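PDB 4EVW: nucleoside-diphosphate-sugar pyrophosphorylase from Vibrio cholerae, which probably transfers a nucleotidyl group from a nucleoside triphosphate to a sugar phosphate, giving an activated nucleotide sugar and pyrophosphate. Local coordinates for residues 42-46 and 47-51; 122-125 and 126-129; 169-172 and 173-177. The protein carries 1 engineered substitution. All blocks are in the same frame, centred on the assembly; numbering follows the deposited sequence.

Contact 1: 42-46 and 47-51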
ATOM      1  N   ALA A  42     -12.143  -8.042   8.739  1.00 25.80           N
ATOM      2  CA  ALA A  42     -12.541  -7.673  10.094  1.00 31.29           C
ATOM      3  C   ALA A  42     -12.936  -6.206  10.197  1.00 26.81           C
ATOM      4  O   ALA A  42     -13.573  -5.794  11.166  1.00 25.99           O
ATOM      5  CB  ALA A  42     -11.406  -7.972  11.071  1.00 29.05           C
ATOM      6  N   TYR A  43     -12.583  -5.423   9.183  1.00 19.40           N
ATOM      7  CA  TYR A  43     -12.867  -3.989   9.191  1.00 21.21           C
ATOM      8  C   TYR A  43     -13.915  -3.507   8.191  1.00 21.81           C
ATOM      9  O   TYR A  43     -14.166  -2.304   8.074  1.00 21.27           O
ATOM     10  CB  TYR A  43     -11.552  -3.248   8.974  1.00 22.47           C
ATOM     11  CG  TYR A  43     -10.564  -3.563  10.070  1.00 28.41           C
ATOM     12  CD1 TYR A  43     -10.683  -2.968  11.327  1.00 29.79           C
ATOM     13  CD2 TYR A  43      -9.557  -4.512   9.880  1.00 25.70           C
ATOM     14  CE1 TYR A  43      -9.830  -3.315  12.375  1.00 30.19           C
ATOM     15  CE2 TYR A  43      -8.699  -4.868  10.923  1.00 29.56           C
ATOM     16  CZ  TYR A  43      -8.841  -4.262  12.165  1.00 29.17           C
ATOM     17  OH  TYR A  43      -7.994  -4.604  13.194  1.00 27.01           O
ATOM     18  N   PHE A  44     -14.541  -4.444   7.485  1.00 21.85           N
ATOM     19  CA  PHE A  44     -15.548  -4.095   6.487  1.00 20.26           C
ATOM     20  C   PHE A  44     -16.733  -3.305   7.034  1.00 25.83           C
ATOM     21  O   PHE A  44     -17.299  -2.462   6.343  1.00 21.75           O
ATOM     22  CB  PHE A  44     -16.079  -5.364   5.804  1.00 19.54           C
ATOM     23  CG  PHE A  44     -15.110  -5.997   4.842  1.00 20.37           C
ATOM     24  CD1 PHE A  44     -13.900  -5.380   4.538  1.00 24.11           C
ATOM     25  CD2 PHE A  44     -15.430  -7.194   4.210  1.00 25.67           C
ATOM     26  CE1 PHE A  44     -13.025  -5.945   3.614  1.00 22.49           C
ATOM     27  CE2 PHE A  44     -14.562  -7.769   3.287  1.00 27.30           C
ATOM     28  CZ  PHE A  44     -13.357  -7.143   2.987  1.00 23.49           C
ATOM     29  N   ALA A  45     -17.113  -3.580   8.275  1.00 25.29           N
ATOM     30  CA  ALA A  45     -18.268  -2.910   8.864  1.00 27.07           C
ATOM     31  C   ALA A  45     -17.977  -1.571   9.535  1.00 28.44           C
ATOM     32  O   ALA A  45     -18.866  -0.737   9.670  1.00 32.99           O
ATOM     33  CB  ALA A  45     -18.924  -3.846   9.881  1.00 28.86           C
ATOM     34  N   SER A  46     -16.723  -1.358   9.913  1.00 24.77           N
ATOM     35  CA  SER A  46     -16.332  -0.177  10.679  1.00 29.98           C
ATOM     36  C   SER A  46     -15.391   0.855  10.088  1.00 27.38           C
ATOM     37  O   SER A  46     -15.379   2.013  10.517  1.00 28.25           O
ATOM     38  CB  SER A  46     -15.666  -0.658  11.962  1.00 36.71           C
ATOM     39  OG  SER A  46     -14.437  -1.310  11.644  1.00 32.81           O
ATOM     40  N   THR A  47     -14.589   0.433   9.128  1.00 26.11           N
ATOM     41  CA  THR A  47     -13.558   1.299   8.584  1.00 20.62           C
ATOM     42  C   THR A  47     -13.764   1.701   7.138  1.00 21.09           C
ATOM     43  O   THR A  47     -14.131   0.879   6.308  1.00 25.57           O
ATOM     44  CB  THR A  47     -12.208   0.569   8.720  1.00 25.78           C
ATOM     45  OG1 THR A  47     -12.081   0.076  10.059  1.00 26.01           O
ATOM     46  CG2 THR A  47     -11.040   1.486   8.399  1.00 18.97           C
ATOM     47  N   PRO A  48     -13.535   2.982   6.817  1.00 24.91           N
ATOM     48  CA  PRO A  48     -13.719   3.388   5.423  1.00 23.26           C
ATOM     49  C   PRO A  48     -12.569   2.885   4.552  1.00 17.84           C
ATOM     50  O   PRO A  48     -11.439   2.729   5.026  1.00 17.97           O
ATOM     51  CB  PRO A  48     -13.769   4.913   5.508  1.00 28.50           C
ATOM     52  CG  PRO A  48     -12.905   5.215   6.697  1.00 25.21           C
ATOM     53  CD  PRO A  48     -13.293   4.147   7.688  1.00 25.93           C
ATOM     54  N   PHE A  49     -12.873   2.613   3.287  1.00 19.89           N
ATOM     55  CA  PHE A  49     -11.876   2.162   2.317  1.00 21.01           C
ATOM     56  C   PHE A  49     -11.851   3.160   1.171  1.00 19.37           C
ATOM     57  O   PHE A  49     -12.898   3.641   0.732  1.00 22.76           O
ATOM     58  CB  PHE A  49     -12.238   0.794   1.711  1.00 20.21           C
ATOM     59  CG  PHE A  49     -12.005  -0.365   2.626  1.00 19.99           C
ATOM     60  CD1 PHE A  49     -12.785  -0.536   3.763  1.00 17.59           C
ATOM     61  CD2 PHE A  49     -11.001  -1.292   2.350  1.00 19.72           C
ATOM     62  CE1 PHE A  49     -12.572  -1.610   4.616  1.00 22.37           C
ATOM     63  CE2 PHE A  49     -10.778  -2.371   3.197  1.00 22.64           C
ATOM     64  CZ  PHE A  49     -11.566  -2.531   4.333  1.00 23.52           C
ATOM     65  N   LEU A  50     -10.655   3.476   0.689  1.00 16.08           N
ATOM     66  CA  LEU A  50     -10.517   4.375  -0.451  1.00 15.24           C
ATOM     67  C   LEU A  50      -9.790   3.597  -1.534  1.00 19.12           C
ATOM     68  O   LEU A  50      -8.635   3.196  -1.352  1.00 20.94           O
ATOM     69  CB  LEU A  50      -9.703   5.620  -0.089  1.00 18.56           C
ATOM     70  CG  LEU A  50      -9.295   6.512  -1.270  1.00 14.78           C
ATOM     71  CD1 LEU A  50     -10.517   7.062  -1.988  1.00 18.01           C
ATOM     72  CD2 LEU A  50      -8.435   7.652  -0.752  1.00 18.50           C
ATOM     73  N   PHE A  51     -10.475   3.366  -2.651  1.00 18.72           N
ATOM     74  CA  PHE A  51      -9.879   2.650  -3.769  1.00 16.81           C
ATOM     75  C   PHE A  51      -9.502   3.702  -4.803  1.00 18.01           C
ATOM     76  O   PHE A  51     -10.352   4.474  -5.247  1.00 20.11           O
ATOM     77  CB  PHE A  51     -10.891   1.658  -4.351  1.00 15.60           C
ATOM     78  CG  PHE A  51     -11.342   0.610  -3.362  1.00 18.09           C
ATOM     79  CD1 PHE A  51     -10.509  -0.453  -3.026  1.00 21.65           C
ATOM     80  CD2 PHE A  51     -12.585   0.703  -2.751  1.00 20.14           C
ATOM     81  CE1 PHE A  51     -10.910  -1.414  -2.091  1.00 25.16           C
ATOM     82  CE2 PHE A  51     -12.997  -0.252  -1.813  1.00 19.96           C
ATOM     83  CZ  PHE A  51     -12.155  -1.310  -1.486  1.00 20.03           C
TER
HETATM   84  O   HOH W   1     -16.551   0.080   5.906  1.00 25.12           O
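The rings of Phe-44 and Phe-49 meet at a slant, with planes 66° apart and centroids 5.7 Å from each other. Phe-49 brings CZ to the edge of the Phe-44 ring, close to its plane, 3.7 Å from Phe-44 CD1. The Phe-49 ring has a polar neighbour at its own edge, the carbonyl O of Tyr-43, which lies in the ring plane 3.9 Å from Phe-49 CE1. The CA–CB bond of Phe-44 points away from residues 47-51, yet CG set anti to the carbonyl carbon (chi1 -73°) brings the ring back towards Phe-49. Ile-72 touches both phenylalanines, and Leu-70 at the end of helix 59-70 adds to the packing on Phe-44.

The same Tyr-43 O closes the backbone turn, accepting from Thr-47 N at 3.0 Å (N-H...O 159°) and from Ser-46 N as well. Beside this backbone bond, the side chains of Tyr-43 and Thr-47 run side by side, with Tyr-43 CB 3.5 Å from Thr-47 OG1. Thr-47 OG1 is hydrogen-bonded to Ser-46 OG at 3.2 Å. The far end of the tyrosine leaves the turn, its OH bonding to Phe-123 N. A water lies within hydrogen-bonding distance of Phe-44 O and Thr-47 O, bridging these two carbonyls of the turn.

The bond from residue 47 back to residue 43 defines an alpha-turn. It lies in the loop that leads from helix 32-37 into strand 49-54, which pairs in parallel with strand 2-5, and so belongs to the beta-alpha-beta crossover at the start of this Rossmann-like nucleotidyltransferase fold.

Contact 2: 122-125 and 126-129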
ATOM      1  N   VAL A 122      -5.205  -7.780  11.477  1.00 21.84           N
ATOM      2  CA  VAL A 122      -5.731  -7.059  12.634  1.00 20.02           C
ATOM      3  C   VAL A 122      -4.633  -6.051  12.957  1.00 21.14           C
ATOM      4  O   VAL A 122      -3.456  -6.409  12.979  1.00 24.38           O
ATOM      5  CB  VAL A 122      -5.954  -7.967  13.872  1.00 29.67           C
ATOM      6  CG1 VAL A 122      -6.373  -7.108  15.064  1.00 32.64           C
ATOM      7  CG2 VAL A 122      -7.036  -9.007  13.583  1.00 28.73           C
ATOM      8  N   PHE A 123      -5.000  -4.790  13.178  1.00 22.11           N
ATOM      9  CA  PHE A 123      -3.999  -3.770  13.480  1.00 21.39           C
ATOM     10  C   PHE A 123      -3.220  -4.150  14.728  1.00 24.24           C
ATOM     11  O   PHE A 123      -3.794  -4.646  15.696  1.00 23.63           O
ATOM     12  CB  PHE A 123      -4.659  -2.403  13.692  1.00 22.92           C
ATOM     13  CG  PHE A 123      -5.106  -1.740  12.420  1.00 24.34           C
ATOM     14  CD1 PHE A 123      -4.182  -1.135  11.572  1.00 24.94           C
ATOM     15  CD2 PHE A 123      -6.448  -1.744  12.057  1.00 27.00           C
ATOM     16  CE1 PHE A 123      -4.588  -0.544  10.378  1.00 28.34           C
ATOM     17  CE2 PHE A 123      -6.867  -1.156  10.863  1.00 30.87           C
ATOM     18  CZ  PHE A 123      -5.936  -0.556  10.024  1.00 29.11           C
ATOM     19  N   PRO A 124      -1.893  -3.936  14.714  1.00 22.45           N
ATOM     20  CA  PRO A 124      -1.069  -4.271  15.879  1.00 24.91           C
ATOM     21  C   PRO A 124      -1.162  -3.172  16.936  1.00 22.40           C
ATOM     22  O   PRO A 124      -1.546  -2.043  16.640  1.00 21.44           O
ATOM     23  CB  PRO A 124       0.328  -4.402  15.282  1.00 26.39           C
ATOM     24  CG  PRO A 124       0.320  -3.360  14.210  1.00 25.16           C
ATOM     25  CD  PRO A 124      -1.060  -3.498  13.580  1.00 21.16           C
ATOM     26  N   ASP A 125      -0.822  -3.512  18.172  1.00 24.25           N
ATOM     27  CA  ASP A 125      -0.887  -2.549  19.262  1.00 30.92           C
ATOM     28  C   ASP A 125      -0.031  -1.304  19.000  1.00 27.39           C
ATOM     29  O   ASP A 125      -0.402  -0.197  19.392  1.00 27.85           O
ATOM     30  CB  ASP A 125      -0.447  -3.223  20.567  1.00 42.86           C
ATOM     31  CG  ASP A 125      -0.657  -2.341  21.781  1.00 56.62           C
ATOM     32  OD1 ASP A 125      -1.826  -2.023  22.090  1.00 56.56           O
ATOM     33  OD2 ASP A 125       0.346  -1.966  22.425  1.00 63.94           O
ATOM     34  N   ILE A 126       1.099  -1.474  18.321  1.00 27.05           N
ATOM     35  CA  ILE A 126       1.983  -0.340  18.062  1.00 25.28           C
ATOM     36  C   ILE A 126       1.286   0.767  17.266  1.00 24.67           C
ATOM     37  O   ILE A 126       1.692   1.928  17.331  1.00 24.86           O
ATOM     38  CB  ILE A 126       3.297  -0.792  17.337  1.00 28.74           C
ATOM     39  CG1 ILE A 126       4.314   0.357  17.330  1.00 29.62           C
ATOM     40  CG2 ILE A 126       2.999  -1.252  15.910  1.00 24.08           C
ATOM     41  CD1 ILE A 126       4.654   0.894  18.720  1.00 29.06           C
ATOM     42  N   SER A 127       0.221   0.423  16.545  1.00 22.36           N
ATOM     43  CA  SER A 127      -0.494   1.429  15.754  1.00 22.48           C
ATOM     44  C   SER A 127      -1.200   2.447  16.647  1.00 26.43           C
ATOM     45  O   SER A 127      -1.581   3.526  16.190  1.00 29.98           O
ATOM     46  CB  SER A 127      -1.505   0.768  14.804  1.00 23.72           C
ATOM     47  OG  SER A 127      -2.607   0.204  15.498  1.00 26.07           O
ATOM     48  N   GLN A 128      -1.366   2.108  17.923  1.00 24.81           N
ATOM     49  CA  GLN A 128      -2.014   3.012  18.873  1.00 30.12           C
ATOM     50  C   GLN A 128      -0.978   3.778  19.692  1.00 31.53           C
ATOM     51  O   GLN A 128      -1.337   4.621  20.514  1.00 32.14           O
ATOM     52  CB  GLN A 128      -2.917   2.228  19.837  1.00 35.95           C
ATOM     53  CG  GLN A 128      -4.113   1.539  19.197  1.00 42.48           C
ATOM     54  CD  GLN A 128      -4.814   0.587  20.158  1.00 60.36           C
ATOM     55  OE1 GLN A 128      -5.067  -0.571  19.826  1.00 65.84           O
ATOM     56  NE2 GLN A 128      -5.132   1.075  21.354  1.00 65.13           N
ATOM     57  N   HIS A 129       0.301   3.495  19.466  1.00 27.59           N
ATOM     58  CA  HIS A 129       1.369   4.142  20.225  1.00 29.75           C
ATOM     59  C   HIS A 129       2.516   4.633  19.347  1.00 30.18           C
ATOM     60  O   HIS A 129       3.679   4.596  19.752  1.00 31.58           O
ATOM     61  CB  HIS A 129       1.911   3.161  21.264  1.00 33.16           C
ATOM     62  CG  HIS A 129       0.865   2.642  22.200  1.00 38.53           C
ATOM     63  ND1 HIS A 129       0.339   3.402  23.224  1.00 42.08           N
ATOM     64  CD2 HIS A 129       0.220   1.454  22.244  1.00 42.83           C
ATOM     65  CE1 HIS A 129      -0.586   2.704  23.857  1.00 45.35           C
ATOM     66  NE2 HIS A 129      -0.679   1.518  23.281  1.00 45.19           N
TER
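Ser-127 turns its side chain back on Pro-124. Its CB lies 3.4 Å from Pro-124 O, and the hydroxyl at the tip donates to that same oxygen at 2.7 Å, nearly in line with the C=O bond (168°). OG reaches it by sitting between the backbone N and the carbonyl carbon (chi1 70°), where it also approaches Phe-123 CB at 3.8 Å. Ser-127 N donates to Pro-124 O too, at 3.0 Å and from above the carbonyl plane, so one residue grips the carbonyl with both backbone and side chain.

The next step of the turn repeats the backbone bond: Gln-128 N donates to Asp-125 O at 2.9 Å, again well out of the carbonyl plane. On the side toward strand 219-223, Pro-124 CG packs against Ile-126 CG2 at 3.8 Å, with Pro-124 reaching on to His-222 and Ile-126 to His-220. Asp-125 places its carboxylate at the edge of the His-129 ring, with OD2 3.4 Å from CD2 and the two planes 53° apart. This is a loose approach at the protein surface.

Successive bonds from residue i+3 back to residue i are the signature of a 3-10 turn. Here one carries the chain through the loop between strands 116-117 and 132-138, with the hydroxyl of Ser-127 adding a second bond to the first acceptor, Pro-124 O.

Contact 3: 169-172 and 173-177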
ATOM      1  N   LEU A 169      14.825  -6.298   7.196  1.00 26.44           N
ATOM      2  CA  LEU A 169      13.404  -6.158   7.513  1.00 21.57           C
ATOM      3  C   LEU A 169      12.792  -5.548   6.254  1.00 26.80           C
ATOM      4  O   LEU A 169      12.986  -4.364   5.972  1.00 28.61           O
ATOM      5  CB  LEU A 169      13.195  -5.218   8.699  1.00 22.55           C
ATOM      6  CG  LEU A 169      13.844  -5.653  10.019  1.00 29.46           C
ATOM      7  CD1 LEU A 169      13.606  -4.604  11.082  1.00 30.82           C
ATOM      8  CD2 LEU A 169      13.270  -6.992  10.449  1.00 32.34           C
ATOM      9  N   CYS A 170      12.053  -6.360   5.505  1.00 24.92           N
ATOM     10  CA  CYS A 170      11.450  -5.919   4.249  1.00 23.28           C
ATOM     11  C   CYS A 170       9.970  -5.601   4.358  1.00 22.97           C
ATOM     12  O   CYS A 170       9.212  -6.328   5.002  1.00 22.34           O
ATOM     13  CB  CYS A 170      11.651  -6.998   3.190  1.00 28.16           C
ATOM     14  SG  CYS A 170      13.334  -7.647   3.178  1.00 44.60           S
ATOM     15  N   SER A 171       9.558  -4.524   3.697  1.00 22.60           N
ATOM     16  CA  SER A 171       8.160  -4.110   3.724  1.00 21.47           C
ATOM     17  C   SER A 171       7.219  -5.094   3.047  1.00 21.91           C
ATOM     18  O   SER A 171       7.517  -5.637   1.980  1.00 25.72           O
ATOM     19  CB  SER A 171       7.997  -2.734   3.065  1.00 25.55           C
ATOM     20  OG  SER A 171       6.622  -2.402   2.951  1.00 28.84           O
ATOM     21  N   THR A 172       6.071  -5.317   3.676  1.00 19.83           N
ATOM     22  CA  THR A 172       5.054  -6.200   3.127  1.00 24.25           C
ATOM     23  C   THR A 172       4.198  -5.373   2.174  1.00 26.78           C
ATOM     24  O   THR A 172       3.362  -5.909   1.455  1.00 31.16           O
ATOM     25  CB  THR A 172       4.120  -6.737   4.221  1.00 25.14           C
ATOM     26  OG1 THR A 172       3.416  -5.639   4.816  1.00 22.56           O
ATOM     27  CG2 THR A 172       4.912  -7.476   5.299  1.00 27.53           C
ATOM     28  N   GLY A 173       4.404  -4.062   2.182  1.00 24.90           N
ATOM     29  CA  GLY A 173       3.613  -3.196   1.327  1.00 24.33           C
ATOM     30  C   GLY A 173       2.507  -2.513   2.110  1.00 27.20           C
ATOM     31  O   GLY A 173       1.681  -1.797   1.539  1.00 27.01           O
ATOM     32  N   LEU A 174       2.464  -2.750   3.419  1.00 21.94           N
ATOM     33  CA  LEU A 174       1.461  -2.104   4.258  1.00 18.01           C
ATOM     34  C   LEU A 174       2.172  -0.977   4.996  1.00 19.40           C
ATOM     35  O   LEU A 174       3.097  -1.214   5.774  1.00 21.71           O
ATOM     36  CB  LEU A 174       0.845  -3.094   5.253  1.00 17.59           C
ATOM     37  CG  LEU A 174      -0.331  -2.483   6.021  1.00 24.03           C
ATOM     38  CD1 LEU A 174      -1.442  -3.509   6.178  1.00 32.38           C
ATOM     39  CD2 LEU A 174       0.150  -1.958   7.365  1.00 26.42           C
ATOM     40  N   TYR A 175       1.745   0.252   4.720  1.00 16.73           N
ATOM     41  CA  TYR A 175       2.329   1.446   5.312  1.00 16.38           C
ATOM     42  C   TYR A 175       1.254   2.219   6.053  1.00 20.42           C
ATOM     43  O   TYR A 175       0.315   2.728   5.441  1.00 21.00           O
ATOM     44  CB  TYR A 175       2.908   2.345   4.221  1.00 14.95           C
ATOM     45  CG  TYR A 175       3.880   1.642   3.313  1.00 20.16           C
ATOM     46  CD1 TYR A 175       3.507   1.242   2.029  1.00 23.34           C
ATOM     47  CD2 TYR A 175       5.178   1.375   3.738  1.00 18.29           C
ATOM     48  CE1 TYR A 175       4.411   0.594   1.188  1.00 27.12           C
ATOM     49  CE2 TYR A 175       6.086   0.729   2.912  1.00 22.62           C
ATOM     50  CZ  TYR A 175       5.699   0.343   1.641  1.00 26.64           C
ATOM     51  OH  TYR A 175       6.604  -0.288   0.823  1.00 26.85           O
ATOM     52  N   HIS A 176       1.402   2.324   7.366  1.00 17.42           N
ATOM     53  CA  HIS A 176       0.420   3.018   8.176  1.00 17.80           C
ATOM     54  C   HIS A 176       0.912   4.385   8.636  1.00 17.90           C
ATOM     55  O   HIS A 176       2.083   4.547   8.990  1.00 18.13           O
ATOM     56  CB  HIS A 176       0.071   2.162   9.400  1.00 17.22           C
ATOM     57  CG  HIS A 176      -0.986   2.765  10.275  1.00 18.58           C
ATOM     58  ND1 HIS A 176      -2.327   2.726   9.959  1.00 22.25           N
ATOM     59  CD2 HIS A 176      -0.894   3.425  11.452  1.00 22.88           C
ATOM     60  CE1 HIS A 176      -3.017   3.336  10.908  1.00 20.55           C
ATOM     61  NE2 HIS A 176      -2.172   3.769  11.826  1.00 24.20           N
ATOM     62  N   PHE A 177       0.008   5.363   8.604  1.00 14.31           N
ATOM     63  CA  PHE A 177       0.286   6.723   9.064  1.00 18.63           C
ATOM     64  C   PHE A 177      -0.855   7.102  10.001  1.00 19.79           C
ATOM     65  O   PHE A 177      -2.026   6.995   9.631  1.00 16.26           O
ATOM     66  CB  PHE A 177       0.327   7.713   7.896  1.00 18.77           C
ATOM     67  CG  PHE A 177       1.368   7.388   6.864  1.00 18.37           C
ATOM     68  CD1 PHE A 177       1.139   6.399   5.920  1.00 16.38           C
ATOM     69  CD2 PHE A 177       2.582   8.063   6.850  1.00 18.95           C
ATOM     70  CE1 PHE A 177       2.106   6.082   4.967  1.00 22.38           C
ATOM     71  CE2 PHE A 177       3.560   7.756   5.901  1.00 20.38           C
ATOM     72  CZ  PHE A 177       3.320   6.763   4.958  1.00 21.41           C
TER
HETATM   73  O   HOH W   2       5.694  -1.873   5.186  1.00 24.11           O
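Ser-171 OG takes part in two hydrogen bonds. It accepts from Gly-173 N at 2.9 Å and donates to a water 2.5 Å away, which in turn donates to Leu-174 O at 2.7 Å. The water thus links the serine side chain to the backbone beyond the corner. With OG anti to the backbone N (chi1 173°), the hydroxyl stands beside its own carbonyl carbon and reaches forward to the glycine. It also comes close to the ring of Tyr-175, obliquely, at 3.2 Å from CE2. The tyrosine hydroxyl is hydrogen-bonded to Ser-145 OG.

Thr-172 follows the same plan one residue later, less firmly. Its OG1 receives a weak bond from Leu-174 N at 3.3 Å and touches Leu-174 CB at 3.6 Å, while its stronger partner is Glu-135 OE1 on the neighbouring strand 132-138.

The bonds from Gly-173 N to Ser-171 OG and from Leu-174 N to Thr-172 OG1 each join a side-chain oxygen to the N-H two residues on, as in an ST turn. They overlap at Thr-172 and Gly-173, and the positive phi of Gly-173 (101°) lets the chain swing round. Strands 169-172 and 174-177 consequently leave the corner at 84° to each other. In this buried corner the hydroxyls and the water supplement the backbone bonds to Glu-135, giving partners to Gly-173 N and Leu-174 O.

Overall arrangement
The three contacts follow one another along the chain. Contact 1 leads into strand 49-54, contact 2 lies in the loop between strands 116-117 and 132-138, and contact 3 is the corner between strands 169-172 and 174-177. Contacts 1 and 3 reach the same mixed sheet, but their centres are about 19 Å apart and they do not touch. Contact 2 touches both, its centre about 16 Å from that of contact 1 and about 13 Å from that of contact 3, through Phe-123 to Tyr-43 and, by packing, to His-176. The surface loop of contact 2 thereby joins the loop ahead of strand 49-54 to strand 174-177.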